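Local coordinates for protein endo-pectate lyase (PDB 3B8Y) that probably cleaves polygalacturonate and methylated pectins by elimination, in an endo fashion and with calcium as cofactor, at residues 44-49 with 63-68; 197-202 with 231-236; 226-231 with 249-254; 236-241 with 267-272. One frame throughout, in Å; residues are numbered along the deposited sequence.

Interaction 1 (44-49 with 63-68)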
loop_
_atom_site.group_PDB
_atom_site.type_symbol
_atom_site.label_atom_id
_atom_site.label_comp_id
_atom_site.label_asym_id
_atom_site.label_seq_id
_atom_site.Cartn_x
_atom_site.Cartn_y
_atom_site.Cartn_z
ATOM N N VAL A 44 -9.182 -18.778 -2.455
ATOM C CA VAL A 44 -9.110 -18.529 -1.019
ATOM C C VAL A 44 -10.496 -18.398 -0.395
ATOM O O VAL A 44 -11.346 -17.668 -0.903
ATOM C CB VAL A 44 -8.304 -17.241 -0.709
ATOM C CG1 VAL A 44 -8.103 -17.077 0.802
ATOM C CG2 VAL A 44 -6.969 -17.261 -1.433
ATOM N N ALA A 45 -10.701 -19.092 0.722
ATOM C CA ALA A 45 -11.972 -19.059 1.446
ATOM C C ALA A 45 -11.824 -18.255 2.736
ATOM O O ALA A 45 -12.738 -17.527 3.145
ATOM C CB ALA A 45 -12.432 -20.476 1.765
ATOM N N ARG A 46 -10.672 -18.413 3.382
ATOM C CA ARG A 46 -10.372 -17.717 4.623
ATOM C C ARG A 46 -8.868 -17.740 4.930
ATOM O O ARG A 46 -8.107 -18.522 4.361
ATOM C CB ARG A 46 -11.144 -18.340 5.789
ATOM C CG ARG A 46 -10.663 -19.726 6.198
ATOM C CD ARG A 46 -11.325 -20.191 7.479
ATOM N NE ARG A 46 -10.690 -21.403 7.983
ATOM C CZ ARG A 46 -10.954 -22.624 7.538
ATOM N NH1 ARG A 46 -11.861 -22.800 6.592
ATOM N NH2 ARG A 46 -10.234 -23.654 7.961
ATOM N N GLN A 47 -8.463 -16.884 5.858
ATOM C CA GLN A 47 -7.070 -16.771 6.264
ATOM C C GLN A 47 -7.024 -16.675 7.776
ATOM O O GLN A 47 -7.767 -15.900 8.383
ATOM C CB GLN A 47 -6.445 -15.534 5.629
ATOM C CG GLN A 47 -6.483 -15.586 4.128
ATOM C CD GLN A 47 -6.147 -14.273 3.498
ATOM O OE1 GLN A 47 -6.848 -13.278 3.688
ATOM N NE2 GLN A 47 -5.073 -14.255 2.729
ATOM N N GLU A 48 -6.143 -17.461 8.383
ATOM C CA GLU A 48 -6.032 -17.486 9.829
ATOM C C GLU A 48 -4.667 -17.034 10.300
ATOM O O GLU A 48 -3.645 -17.429 9.748
ATOM C CB GLU A 48 -6.290 -18.901 10.336
ATOM C CG GLU A 48 -7.597 -19.503 9.831
ATOM C CD GLU A 48 -7.807 -20.947 10.254
ATOM O OE1 GLU A 48 -6.846 -21.638 10.659
ATOM O OE2 GLU A 48 -8.955 -21.397 10.170
ATOM N N VAL A 49 -4.660 -16.209 11.336
ATOM C CA VAL A 49 -3.426 -15.716 11.905
ATOM C C VAL A 49 -3.147 -16.500 13.174
ATOM O O VAL A 49 -4.038 -16.692 13.991
ATOM C CB VAL A 49 -3.544 -14.233 12.261
ATOM C CG1 VAL A 49 -2.282 -13.767 12.912
ATOM C CG2 VAL A 49 -3.854 -13.415 11.007
ATOM N N ILE A 63 -5.257 -16.465 16.764
ATOM C CA ILE A 63 -5.676 -15.215 17.372
ATOM C C ILE A 63 -6.627 -14.484 16.430
ATOM O O ILE A 63 -7.147 -13.431 16.784
ATOM C CB ILE A 63 -4.480 -14.312 17.756
ATOM C CG1 ILE A 63 -3.651 -13.957 16.524
ATOM C CG2 ILE A 63 -3.606 -15.017 18.776
ATOM C CD1 ILE A 63 -2.898 -12.678 16.668
ATOM N N ALA A 64 -6.882 -15.067 15.253
ATOM C CA ALA A 64 -7.781 -14.454 14.275
ATOM C C ALA A 64 -8.085 -15.276 13.025
ATOM O O ALA A 64 -7.228 -15.991 12.509
ATOM C CB ALA A 64 -7.243 -13.090 13.842
ATOM N N VAL A 65 -9.321 -15.150 12.557
ATOM C CA VAL A 65 -9.789 -15.782 11.328
ATOM C C VAL A 65 -10.322 -14.595 10.532
ATOM O O VAL A 65 -11.218 -13.867 10.981
ATOM C CB VAL A 65 -10.883 -16.852 11.575
ATOM C CG1 VAL A 65 -11.886 -16.368 12.601
ATOM C CG2 VAL A 65 -11.583 -17.198 10.267
ATOM N N LEU A 66 -9.690 -14.349 9.390
ATOM C CA LEU A 66 -10.028 -13.219 8.537
ATOM C C LEU A 66 -10.683 -13.668 7.246
ATOM O O LEU A 66 -10.732 -14.858 6.949
ATOM C CB LEU A 66 -8.745 -12.449 8.194
ATOM C CG LEU A 66 -7.678 -12.320 9.289
ATOM C CD1 LEU A 66 -6.346 -11.896 8.678
ATOM C CD2 LEU A 66 -8.134 -11.340 10.362
ATOM N N ASP A 67 -11.181 -12.702 6.476
ATOM C CA ASP A 67 -11.801 -12.992 5.192
ATOM C C ASP A 67 -10.753 -13.419 4.158
ATOM O O ASP A 67 -9.556 -13.461 4.454
ATOM C CB ASP A 67 -12.618 -11.784 4.683
ATOM C CG ASP A 67 -11.768 -10.529 4.447
ATOM O OD1 ASP A 67 -10.573 -10.629 4.108
ATOM O OD2 ASP A 67 -12.322 -9.422 4.581
ATOM N N ALA A 68 -11.213 -13.673 2.936
ATOM C CA ALA A 68 -10.364 -14.117 1.830
ATOM C C ALA A 68 -9.569 -13.059 1.066
ATOM O O ALA A 68 -8.647 -13.399 0.334
ATOM C CB ALA A 68 -11.208 -14.906 0.845
#
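Gln47 and Val49 pair in antiparallel fashion with Leu66 and Ala64 as hydrogen-bonded pairs, Glu48 and Val65 forming the non-hydrogen-bonded pair between them. The bonds differ in approach: Leu66 N meets Gln47 O at 2.7 Å almost in line with the C=O, whereas Gln47 N reaches Leu66 O from well above the carbonyl plane, at 3.2 Å. Val49 N donates to Ala64 O (2.8 Å), and Val49 O accepts from Ile63 N, which places both Ile63 and Ala64 opposite Val49 in a classic beta bulge. Val49 spreads its two methyls over different partners. CG1, anti to the backbone N (chi1 177°), lies 3.9 Å from Ile63 CG1, while CG2 rests 3.7 Å from Leu66 CD1. The two strands are the arms of a hairpin at one margin of a four-stranded antiparallel sheet; strand 85-92 flanks 44-52 on its other side, and Trp37 and Phe73 touch Leu66 on the face it shares with Val49. On the face of Glu48 and Val65, the extended Arg46 chain brings NE to Glu48 OE2 (2.8 Å) in a salt bridge straight at the hydrogen but met from above the carboxylate plane; the other oxygen, OE1, is taken by Tyr50. Arg46 CD also grazes Val65 CG2. Beyond the ladder, Ala68 CB nestles against Val44, 3.8 Å from its CG1.

Interaction 2 (197-202 with 231-236)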
loop_
_atom_site.group_PDB
_atom_site.type_symbol
_atom_site.label_atom_id
_atom_site.label_comp_id
_atom_site.label_asym_id
_atom_site.label_seq_id
_atom_site.Cartn_x
_atom_site.Cartn_y
_atom_site.Cartn_z
ATOM N N ALA A 197 5.309 4.834 -4.299
ATOM C CA ALA A 197 5.173 4.193 -5.593
ATOM C C ALA A 197 4.632 5.242 -6.530
ATOM O O ALA A 197 3.784 6.040 -6.141
ATOM C CB ALA A 197 4.202 3.010 -5.510
ATOM N N THR A 198 5.140 5.232 -7.758
ATOM C CA THR A 198 4.747 6.184 -8.778
ATOM C C THR A 198 4.253 5.450 -10.015
ATOM O O THR A 198 4.898 4.522 -10.517
ATOM C CB THR A 198 5.935 7.124 -9.140
ATOM O OG1 THR A 198 6.322 7.861 -7.977
ATOM C CG2 THR A 198 5.558 8.113 -10.225
ATOM N N ASN A 199 3.066 5.832 -10.462
ATOM C CA ASN A 199 2.474 5.230 -11.636
ATOM C C ASN A 199 2.810 6.103 -12.835
ATOM O O ASN A 199 2.248 7.184 -12.985
ATOM C CB ASN A 199 0.951 5.140 -11.465
ATOM C CG ASN A 199 0.260 4.410 -12.609
ATOM O OD1 ASN A 199 0.899 3.893 -13.522
ATOM N ND2 ASN A 199 -1.061 4.344 -12.542
ATOM N N ASN A 200 3.803 5.670 -13.610
ATOM C CA ASN A 200 4.218 6.349 -14.842
ATOM C C ASN A 200 3.853 5.364 -15.964
ATOM O O ASN A 200 4.367 5.458 -17.079
ATOM C CB ASN A 200 5.745 6.570 -14.891
ATOM C CG ASN A 200 6.250 7.613 -13.888
ATOM O OD1 ASN A 200 7.245 7.383 -13.187
ATOM N ND2 ASN A 200 5.607 8.769 -13.852
ATOM N N GLY A 201 2.998 4.390 -15.648
ATOM C CA GLY A 201 2.617 3.394 -16.631
ATOM C C GLY A 201 1.149 3.344 -16.995
ATOM O O GLY A 201 0.454 4.352 -16.981
ATOM N N LYS A 202 0.676 2.146 -17.316
ATOM C CA LYS A 202 -0.708 1.938 -17.714
ATOM C C LYS A 202 -1.584 1.574 -16.519
ATOM O O LYS A 202 -2.633 2.178 -16.307
ATOM C CB LYS A 202 -0.785 0.847 -18.797
ATOM C CG LYS A 202 -2.149 0.712 -19.441
ATOM C CD LYS A 202 -2.453 1.893 -20.355
ATOM C CE LYS A 202 -3.918 1.873 -20.795
ATOM N NZ LYS A 202 -4.174 2.746 -21.971
ATOM N N LYS A 231 -1.007 9.341 -17.953
ATOM C CA LYS A 231 -2.401 9.642 -18.289
ATOM C C LYS A 231 -3.067 8.422 -18.924
ATOM O O LYS A 231 -2.377 7.546 -19.453
ATOM C CB LYS A 231 -2.457 10.835 -19.248
ATOM C CG LYS A 231 -1.656 12.036 -18.775
ATOM C CD LYS A 231 -1.555 13.079 -19.869
ATOM C CE LYS A 231 -0.370 14.014 -19.659
ATOM N NZ LYS A 231 -0.173 14.899 -20.855
ATOM N N ASN A 232 -4.399 8.374 -18.893
ATOM C CA ASN A 232 -5.150 7.244 -19.448
ATOM C C ASN A 232 -4.717 5.970 -18.724
ATOM O O ASN A 232 -4.683 4.886 -19.308
ATOM C CB ASN A 232 -4.877 7.086 -20.954
ATOM C CG ASN A 232 -5.432 8.227 -21.773
ATOM O OD1 ASN A 232 -6.611 8.576 -21.652
ATOM N ND2 ASN A 232 -4.587 8.817 -22.621
ATOM N N SER A 233 -4.406 6.124 -17.442
ATOM C CA SER A 233 -3.923 5.030 -16.617
ATOM C C SER A 233 -4.690 4.880 -15.314
ATOM O O SER A 233 -5.361 5.806 -14.862
ATOM C CB SER A 233 -2.442 5.230 -16.340
ATOM O OG SER A 233 -2.190 6.569 -15.961
ATOM N N THR A 234 -4.547 3.712 -14.697
ATOM C CA THR A 234 -5.254 3.402 -13.465
ATOM C C THR A 234 -4.380 2.940 -12.304
ATOM O O THR A 234 -3.332 2.323 -12.498
ATOM C CB THR A 234 -6.310 2.322 -13.729
ATOM O OG1 THR A 234 -7.325 2.847 -14.598
ATOM C CG2 THR A 234 -6.930 1.835 -12.441
ATOM N N THR A 235 -4.797 3.315 -11.097
ATOM C CA THR A 235 -4.118 2.897 -9.880
ATOM C C THR A 235 -5.144 2.151 -9.025
ATOM O O THR A 235 -6.185 2.691 -8.664
ATOM C CB THR A 235 -3.522 4.077 -9.097
ATOM O OG1 THR A 235 -2.494 4.698 -9.883
ATOM C CG2 THR A 235 -2.902 3.581 -7.785
ATOM N N VAL A 236 -4.868 0.881 -8.771
ATOM C CA VAL A 236 -5.745 0.036 -7.979
ATOM C C VAL A 236 -5.134 -0.289 -6.622
ATOM O O VAL A 236 -3.950 -0.622 -6.519
ATOM C CB VAL A 236 -6.042 -1.277 -8.716
ATOM C CG1 VAL A 236 -6.921 -2.181 -7.869
ATOM C CG2 VAL A 236 -6.698 -0.994 -10.050
#
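In the parallel beta-helix of this lyase, the chain turns a corner just after strand 195-199, and the contact is made where Asn199 and Lys202 at that corner meet the start of strand 233-238. Asn199 forms an Asx turn: its OD1 accepts a hydrogen bond from Gly201 N (3.0 Å). The other end of the same amide reaches across, ND2 donating to Thr235 OG1 at 3.0 Å with the hydroxyl tilted 19° from the amide plane. CG anti to the backbone N (chi1 -175°) carries the amide over toward Thr235; held at OD1 by Gly201 N and at ND2 by Thr235 OG1, it should have little freedom to rotate. ND2 also lies 3.0 Å from Thr234 O. Further along, the backbone takes over, Thr234 N donating to Lys202 O (2.9 Å). Ser233 CB is wedged against two carbonyls, those of Gly201 and Lys202, while its OG turns to His228 and Ser230. The Lys202 chain, bent at chi2 (72°), folds back until CE lies 3.4 Å from Asn232 O. Around the contact, strand 224-228 flanks 195-199 in one sheet, and strands 203-207 and 264-268 lie on the two sides of 233-238 on the next face of the beta-helix, with Met204 touching both Asn199 and Thr235.

Interaction 3 (226-231 with 249-254). With ADA (alpha-D-galactopyranuronic acid), chain C; ADA (alpha-D-galactopyranuronic acid), chain B; ADA (alpha-D-galactopyranuronic acid), chain D.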
loop_
_atom_site.group_PDB
_atom_site.type_symbol
_atom_site.label_atom_id
_atom_site.label_comp_id
_atom_site.label_asym_id
_atom_site.label_seq_id
_atom_site.Cartn_x
_atom_site.Cartn_y
_atom_site.Cartn_z
ATOM N N LEU A 226 0.947 7.181 -3.039
ATOM C CA LEU A 226 0.831 6.794 -4.441
ATOM C C LEU A 226 0.737 8.036 -5.333
ATOM O O LEU A 226 -0.193 8.833 -5.213
ATOM C CB LEU A 226 -0.375 5.876 -4.659
ATOM C CG LEU A 226 -0.406 4.621 -3.796
ATOM C CD1 LEU A 226 -1.647 3.824 -4.128
ATOM C CD2 LEU A 226 0.836 3.786 -3.995
ATOM N N GLN A 227 1.757 8.220 -6.170
ATOM C CA GLN A 227 1.847 9.351 -7.100
ATOM C C GLN A 227 1.485 8.850 -8.488
ATOM O O GLN A 227 2.064 7.876 -8.967
ATOM C CB GLN A 227 3.272 9.903 -7.133
ATOM C CG GLN A 227 3.427 11.316 -6.615
ATOM C CD GLN A 227 2.640 12.332 -7.404
ATOM O OE1 GLN A 227 2.762 12.424 -8.625
ATOM N NE2 GLN A 227 1.823 13.107 -6.709
ATOM N N HIS A 228 0.533 9.515 -9.129
ATOM C CA HIS A 228 0.066 9.124 -10.466
ATOM C C HIS A 228 0.403 10.231 -11.461
ATOM O O HIS A 228 -0.192 11.307 -11.412
ATOM C CB HIS A 228 -1.447 8.931 -10.405
ATOM C CG HIS A 228 -1.998 8.014 -11.449
ATOM N ND1 HIS A 228 -3.002 7.108 -11.176
ATOM C CD2 HIS A 228 -1.753 7.919 -12.775
ATOM C CE1 HIS A 228 -3.359 6.505 -12.295
ATOM N NE2 HIS A 228 -2.616 6.978 -13.279
ATOM N N ASN A 229 1.352 9.968 -12.355
ATOM C CA ASN A 229 1.782 10.962 -13.344
ATOM C C ASN A 229 1.396 10.636 -14.789
ATOM O O ASN A 229 1.265 11.537 -15.608
ATOM C CB ASN A 229 3.294 11.177 -13.271
ATOM C CG ASN A 229 3.757 11.625 -11.903
ATOM O OD1 ASN A 229 3.058 12.344 -11.199
ATOM N ND2 ASN A 229 4.939 11.176 -11.511
ATOM N N SER A 230 1.289 9.353 -15.124
ATOM C CA SER A 230 0.901 8.960 -16.480
ATOM C C SER A 230 -0.585 9.270 -16.693
ATOM O O SER A 230 -1.328 9.457 -15.729
ATOM C CB SER A 230 1.171 7.469 -16.704
ATOM O OG SER A 230 0.470 6.686 -15.753
ATOM N N LYS A 231 -1.007 9.341 -17.953
ATOM C CA LYS A 231 -2.401 9.642 -18.289
ATOM C C LYS A 231 -3.067 8.422 -18.924
ATOM O O LYS A 231 -2.377 7.546 -19.453
ATOM C CB LYS A 231 -2.457 10.835 -19.248
ATOM C CG LYS A 231 -1.656 12.036 -18.775
ATOM C CD LYS A 231 -1.555 13.079 -19.869
ATOM C CE LYS A 231 -0.370 14.014 -19.659
ATOM N NZ LYS A 231 -0.173 14.899 -20.855
ATOM N N LYS A 249 -1.193 12.348 1.408
ATOM C CA LYS A 249 -2.299 11.759 0.659
ATOM C C LYS A 249 -1.981 10.305 0.333
ATOM O O LYS A 249 -0.814 9.928 0.208
ATOM C CB LYS A 249 -2.574 12.532 -0.634
ATOM C CG LYS A 249 -3.079 13.952 -0.411
ATOM C CD LYS A 249 -3.335 14.668 -1.734
ATOM C CE LYS A 249 -3.647 16.147 -1.529
ATOM N NZ LYS A 249 -2.493 16.892 -0.964
ATOM N N LEU A 250 -3.013 9.475 0.241
ATOM C CA LEU A 250 -2.807 8.078 -0.099
ATOM C C LEU A 250 -2.527 8.050 -1.596
ATOM O O LEU A 250 -1.619 7.362 -2.059
ATOM C CB LEU A 250 -4.048 7.239 0.244
ATOM C CG LEU A 250 -4.012 5.713 0.009
ATOM C CD1 LEU A 250 -5.133 5.049 0.791
ATOM C CD2 LEU A 250 -4.159 5.365 -1.461
ATOM N N TRP A 251 -3.309 8.835 -2.335
ATOM C CA TRP A 251 -3.180 8.936 -3.779
ATOM C C TRP A 251 -3.433 10.354 -4.259
ATOM O O TRP A 251 -4.351 11.051 -3.795
ATOM C CB TRP A 251 -4.157 7.990 -4.465
ATOM C CG TRP A 251 -4.161 8.056 -5.962
ATOM C CD1 TRP A 251 -3.360 7.347 -6.817
ATOM C CD2 TRP A 251 -5.072 8.796 -6.790
ATOM N NE1 TRP A 251 -3.729 7.584 -8.116
ATOM C CE2 TRP A 251 -4.775 8.471 -8.132
ATOM C CE3 TRP A 251 -6.115 9.697 -6.528
ATOM C CZ2 TRP A 251 -5.481 9.015 -9.214
ATOM C CZ3 TRP A 251 -6.822 10.239 -7.608
ATOM C CH2 TRP A 251 -6.497 9.890 -8.934
ATOM N N ARG A 252 -2.605 10.765 -5.211
ATOM C CA ARG A 252 -2.717 12.076 -5.802
ATOM C C ARG A 252 -2.431 12.073 -7.303
ATOM O O ARG A 252 -1.356 11.647 -7.741
ATOM C CB ARG A 252 -1.756 13.042 -5.113
ATOM C CG ARG A 252 -1.786 14.435 -5.683
ATOM C CD ARG A 252 -3.195 15.008 -5.677
ATOM N NE ARG A 252 -3.148 16.460 -5.724
ATOM C CZ ARG A 252 -3.661 17.207 -6.695
ATOM N NH1 ARG A 252 -3.536 18.536 -6.638
ATOM N NH2 ARG A 252 -4.331 16.632 -7.698
ATOM N N SER A 253 -3.419 12.498 -8.085
ATOM C CA SER A 253 -3.229 12.639 -9.520
ATOM C C SER A 253 -2.422 13.931 -9.592
ATOM O O SER A 253 -2.903 14.980 -9.162
ATOM C CB SER A 253 -4.557 12.861 -10.227
ATOM O OG SER A 253 -4.327 13.274 -11.559
ATOM N N CYS A 254 -1.190 13.839 -10.080
ATOM C CA CYS A 254 -0.304 14.991 -10.167
ATOM C C CYS A 254 -1.016 16.300 -10.486
ATOM O O CYS A 254 -1.715 16.412 -11.495
ATOM C CB CYS A 254 0.797 14.746 -11.181
ATOM S SG CYS A 254 2.125 15.963 -10.989
HETATM C C1 ADA C . 0.640 19.088 -1.106
HETATM C C2 ADA C . 1.930 19.593 -1.752
HETATM C C3 ADA C . 1.601 20.754 -2.674
HETATM C C4 ADA C . 0.605 20.255 -3.739
HETATM C C5 ADA C . -0.638 19.754 -2.996
HETATM C C6 ADA C . -1.599 19.251 -4.033
HETATM O O1 ADA C . 0.041 20.108 -0.310
HETATM O O2 ADA C . 2.835 20.028 -0.743
HETATM O O3 ADA C . 2.804 21.232 -3.290
HETATM O O4 ADA C . 1.144 19.154 -4.507
HETATM O O5 ADA C . -0.280 18.658 -2.129
HETATM O O6B ADA C . -2.093 20.089 -4.961
HETATM O O6A ADA C . -1.920 18.088 -4.030
HETATM C C1 ADA B . 5.570 17.229 -7.284
HETATM C C2 ADA B . 6.060 17.813 -8.616
HETATM C C3 ADA B . 5.423 17.021 -9.735
HETATM C C4 ADA B . 5.856 15.563 -9.590
HETATM C C5 ADA B . 5.418 15.050 -8.229
HETATM C C6 ADA B . 5.875 13.617 -8.054
HETATM O O2 ADA B . 5.666 19.176 -8.722
HETATM O O3 ADA B . 5.849 17.535 -10.995
HETATM O O4 ADA B . 7.279 15.404 -9.746
HETATM O O5 ADA B . 5.962 15.850 -7.155
HETATM O O6B ADA B . 5.515 12.676 -8.945
HETATM O O6A ADA B . 6.579 13.321 -7.112
HETATM C C1 ADA D . 1.815 19.387 -5.723
HETATM C C2 ADA D . 1.529 18.272 -6.736
HETATM C C3 ADA D . 2.017 16.961 -6.173
HETATM C C4 ADA D . 3.507 17.088 -5.904
HETATM C C5 ADA D . 3.696 18.245 -4.883
HETATM C C6 ADA D . 5.167 18.395 -4.554
HETATM O O2 ADA D . 0.129 18.175 -6.983
HETATM O O3 ADA D . 1.771 15.918 -7.112
HETATM O O4 ADA D . 4.171 17.385 -7.151
HETATM O O5 ADA D . 3.224 19.480 -5.453
HETATM O O6B ADA D . 5.830 17.371 -4.003
HETATM O O6A ADA D . 5.745 19.436 -4.779
#
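Backbone hydrogen bonds join 226-229 to 250-254 in a parallel ladder: Leu226 N donates to Leu250 O, Leu226 O receives Arg252 N, Arg252 O receives His228 N, and His228 O receives Cys254 N (3.0 Å). Among side chains, one polar bond crosses the ladder, from Trp251 NE1 to His228 ND1 at 3.2 Å. The bond lies close to both ring planes, which stand at 84° to each other, and the rings meet rim to rim with neither over the other's face; His228 NE2, bonded to Ser233, fixes the imidazole from its other nitrogen. Leu226 supplies the apolar contact, CD1 lying 4.0 Å from Leu250 CD2 and CB against Trp251 CD1. The opposite face of the ladder, carrying Gln227 and Arg252, binds galacturonate. Bent at chi2 (55°), Arg252 sets its guanidinium edge-on to the carboxylate of the chain C sugar, NE to O6A and NH1 to O6B, each at 2.7 Å. Lys249 NZ adds a bond to ring oxygen O5 of that sugar (3.1 Å). Asn229 ND2 holds O6B of the chain B sugar at 3.0 Å, and Cys254 SG, in a disulfide with Cys257, lies 3.7 Å from C3 of the same unit. Strand 195-199 flanks 224-228 and strand 276-284 flanks 249-253, while Thr235 of strand 233-238 touches Leu226 and Trp251 from the next face of the beta-helix.

Interaction 4 (236-241 with 267-272)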
loop_
_atom_site.group_PDB
_atom_site.type_symbol
_atom_site.label_atom_id
_atom_site.label_comp_id
_atom_site.label_asym_id
_atom_site.label_seq_id
_atom_site.Cartn_x
_atom_site.Cartn_y
_atom_site.Cartn_z
ATOM N N VAL A 236 -4.868 0.881 -8.771
ATOM C CA VAL A 236 -5.745 0.036 -7.979
ATOM C C VAL A 236 -5.134 -0.289 -6.622
ATOM O O VAL A 236 -3.950 -0.622 -6.519
ATOM C CB VAL A 236 -6.042 -1.277 -8.716
ATOM C CG1 VAL A 236 -6.921 -2.181 -7.869
ATOM C CG2 VAL A 236 -6.698 -0.994 -10.050
ATOM N N VAL A 237 -5.950 -0.168 -5.580
ATOM C CA VAL A 237 -5.522 -0.453 -4.217
ATOM C C VAL A 237 -6.450 -1.503 -3.604
ATOM O O VAL A 237 -7.665 -1.303 -3.524
ATOM C CB VAL A 237 -5.544 0.812 -3.341
ATOM C CG1 VAL A 237 -5.081 0.482 -1.918
ATOM C CG2 VAL A 237 -4.674 1.899 -3.964
ATOM N N LYS A 238 -5.870 -2.623 -3.182
ATOM C CA LYS A 238 -6.642 -3.697 -2.588
ATOM C C LYS A 238 -5.761 -4.540 -1.675
ATOM O O LYS A 238 -4.592 -4.223 -1.472
ATOM C CB LYS A 238 -7.282 -4.570 -3.677
ATOM C CG LYS A 238 -6.304 -5.300 -4.595
ATOM C CD LYS A 238 -7.064 -6.196 -5.567
ATOM C CE LYS A 238 -6.148 -6.986 -6.489
ATOM N NZ LYS A 238 -6.947 -7.923 -7.340
ATOM N N GLY A 239 -6.323 -5.618 -1.139
ATOM C CA GLY A 239 -5.566 -6.476 -0.243
ATOM C C GLY A 239 -5.377 -5.795 1.098
ATOM O O GLY A 239 -4.519 -6.181 1.895
ATOM N N ASN A 240 -6.171 -4.753 1.325
ATOM C CA ASN A 240 -6.139 -3.973 2.557
ATOM C C ASN A 240 -4.781 -3.311 2.791
ATOM O O ASN A 240 -4.149 -3.499 3.841
ATOM C CB ASN A 240 -6.537 -4.840 3.755
ATOM C CG ASN A 240 -6.918 -4.014 4.965
ATOM O OD1 ASN A 240 -7.193 -2.815 4.850
ATOM N ND2 ASN A 240 -6.938 -4.648 6.135
ATOM N N PHE A 241 -4.308 -2.612 1.762
ATOM C CA PHE A 241 -3.047 -1.871 1.815
ATOM C C PHE A 241 -3.178 -0.987 3.058
ATOM O O PHE A 241 -4.167 -0.268 3.207
ATOM C CB PHE A 241 -2.891 -1.024 0.540
ATOM C CG PHE A 241 -1.690 -0.133 0.539
ATOM C CD1 PHE A 241 -0.457 -0.593 1.000
ATOM C CD2 PHE A 241 -1.783 1.173 0.065
ATOM C CE1 PHE A 241 0.670 0.242 0.987
ATOM C CE2 PHE A 241 -0.662 2.016 0.045
ATOM C CZ PHE A 241 0.560 1.551 0.507
ATOM N N THR A 267 -8.900 3.411 -8.034
ATOM C CA THR A 267 -9.946 2.500 -7.597
ATOM C C THR A 267 -9.419 1.852 -6.332
ATOM O O THR A 267 -8.404 1.168 -6.347
ATOM C CB THR A 267 -10.280 1.402 -8.643
ATOM O OG1 THR A 267 -10.941 1.991 -9.759
ATOM C CG2 THR A 267 -11.214 0.354 -8.052
ATOM N N VAL A 268 -10.047 2.194 -5.217
ATOM C CA VAL A 268 -9.682 1.621 -3.940
ATOM C C VAL A 268 -10.799 0.657 -3.572
ATOM O O VAL A 268 -11.969 1.053 -3.526
ATOM C CB VAL A 268 -9.581 2.704 -2.840
ATOM C CG1 VAL A 268 -9.489 2.057 -1.476
ATOM C CG2 VAL A 268 -8.368 3.579 -3.070
ATOM N N THR A 269 -10.469 -0.618 -3.385
ATOM C CA THR A 269 -11.494 -1.575 -2.976
ATOM C C THR A 269 -11.252 -2.102 -1.568
ATOM O O THR A 269 -12.165 -2.641 -0.936
ATOM C CB THR A 269 -11.602 -2.767 -3.924
ATOM O OG1 THR A 269 -10.317 -3.373 -4.073
ATOM C CG2 THR A 269 -12.148 -2.332 -5.284
ATOM N N SER A 270 -10.031 -1.915 -1.069
ATOM C CA SER A 270 -9.656 -2.391 0.252
ATOM C C SER A 270 -8.373 -1.707 0.727
ATOM O O SER A 270 -7.320 -1.823 0.093
ATOM C CB SER A 270 -9.453 -3.899 0.187
ATOM O OG SER A 270 -9.245 -4.439 1.468
ATOM N N ALA A 271 -8.474 -0.982 1.836
ATOM C CA ALA A 271 -7.337 -0.270 2.404
ATOM C C ALA A 271 -7.660 0.216 3.816
ATOM O O ALA A 271 -8.830 0.377 4.173
ATOM C CB ALA A 271 -6.931 0.909 1.510
ATOM N N THR A 272 -6.609 0.450 4.601
ATOM C CA THR A 272 -6.740 0.901 5.984
ATOM C C THR A 272 -5.690 1.955 6.316
ATOM O O THR A 272 -4.537 1.823 5.921
ATOM C CB THR A 272 -6.562 -0.288 6.972
ATOM O OG1 THR A 272 -7.609 -1.235 6.768
ATOM C CG2 THR A 272 -6.592 0.175 8.424
HETATM O O HOH W 1 -8.349 -3.603 8.466
#
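Asn240 and Thr272 are joined by a side-chain hydrogen bond, Thr272 OG1 donating to Asn240 OD1 in the carbonyl plane and on a lone pair; the modelled 2.5 Å is short and its exact value uncertain. Asn240 sits on a backbone with positive phi (61°), and its CG, anti to the backbone N (chi1 -163°), carries the amide back across to strand 271-274. A water accepts from Asn240 ND2 and donates to Thr272 OG1, closing a small ring around the pair; ND2 also has a weak bond to Thr70. Ser270 CB points toward 236-241, and OG lies 3.1 Å from Asn240 N while its firm partner is Glu69. Val237 and Val268 lie side by side, pointing the same way, with Val237 CB 4.0 Å from Val268 CG2. Val237 CG1, anti to the backbone N (chi1 -180°), lies 3.9 Å from Ala271 CB. The extended Lys238 chain runs off from the contact, with CB 3.3 Å from Thr269 OG1. Backbone bonds flank a slip of one residue in register: Val237 N to Thr267 O and Thr269 N to Val237 O (2.9 Å) before it, Thr272 N to Phe241 O (2.9 Å) after it. Parallel ladders between successive coils, interrupted where both segments turn, are the stacking pattern of a parallel beta-helix, here with Val237, Val268 and Ala271 sharing a face.

Interactions 2, 3 and 4 belong to the beta-helix, whereas interaction 1 lies in the separate antiparallel sheet near the N-terminus, its centre about 17 Å from that of interaction 4 and about 32 Å from that of interaction 3. Interactions 2 and 3 have centres about 8 Å apart and are bonded directly: Asn199 N lies 2.7 Å from Gln227 O, and Gly201 O lies 2.6 Å from Ser230 OG. Strand 233-238 carries interaction 2 on into interaction 4 through the shared Val236, and Leu226 CD1 packs 3.6 Å from Val237 CG2 between interactions 3 and 4. Interaction 3 holds the galacturonate directly; the side chain of Asn199 in interaction 2 lies about 9 Å from a bound galacturonate.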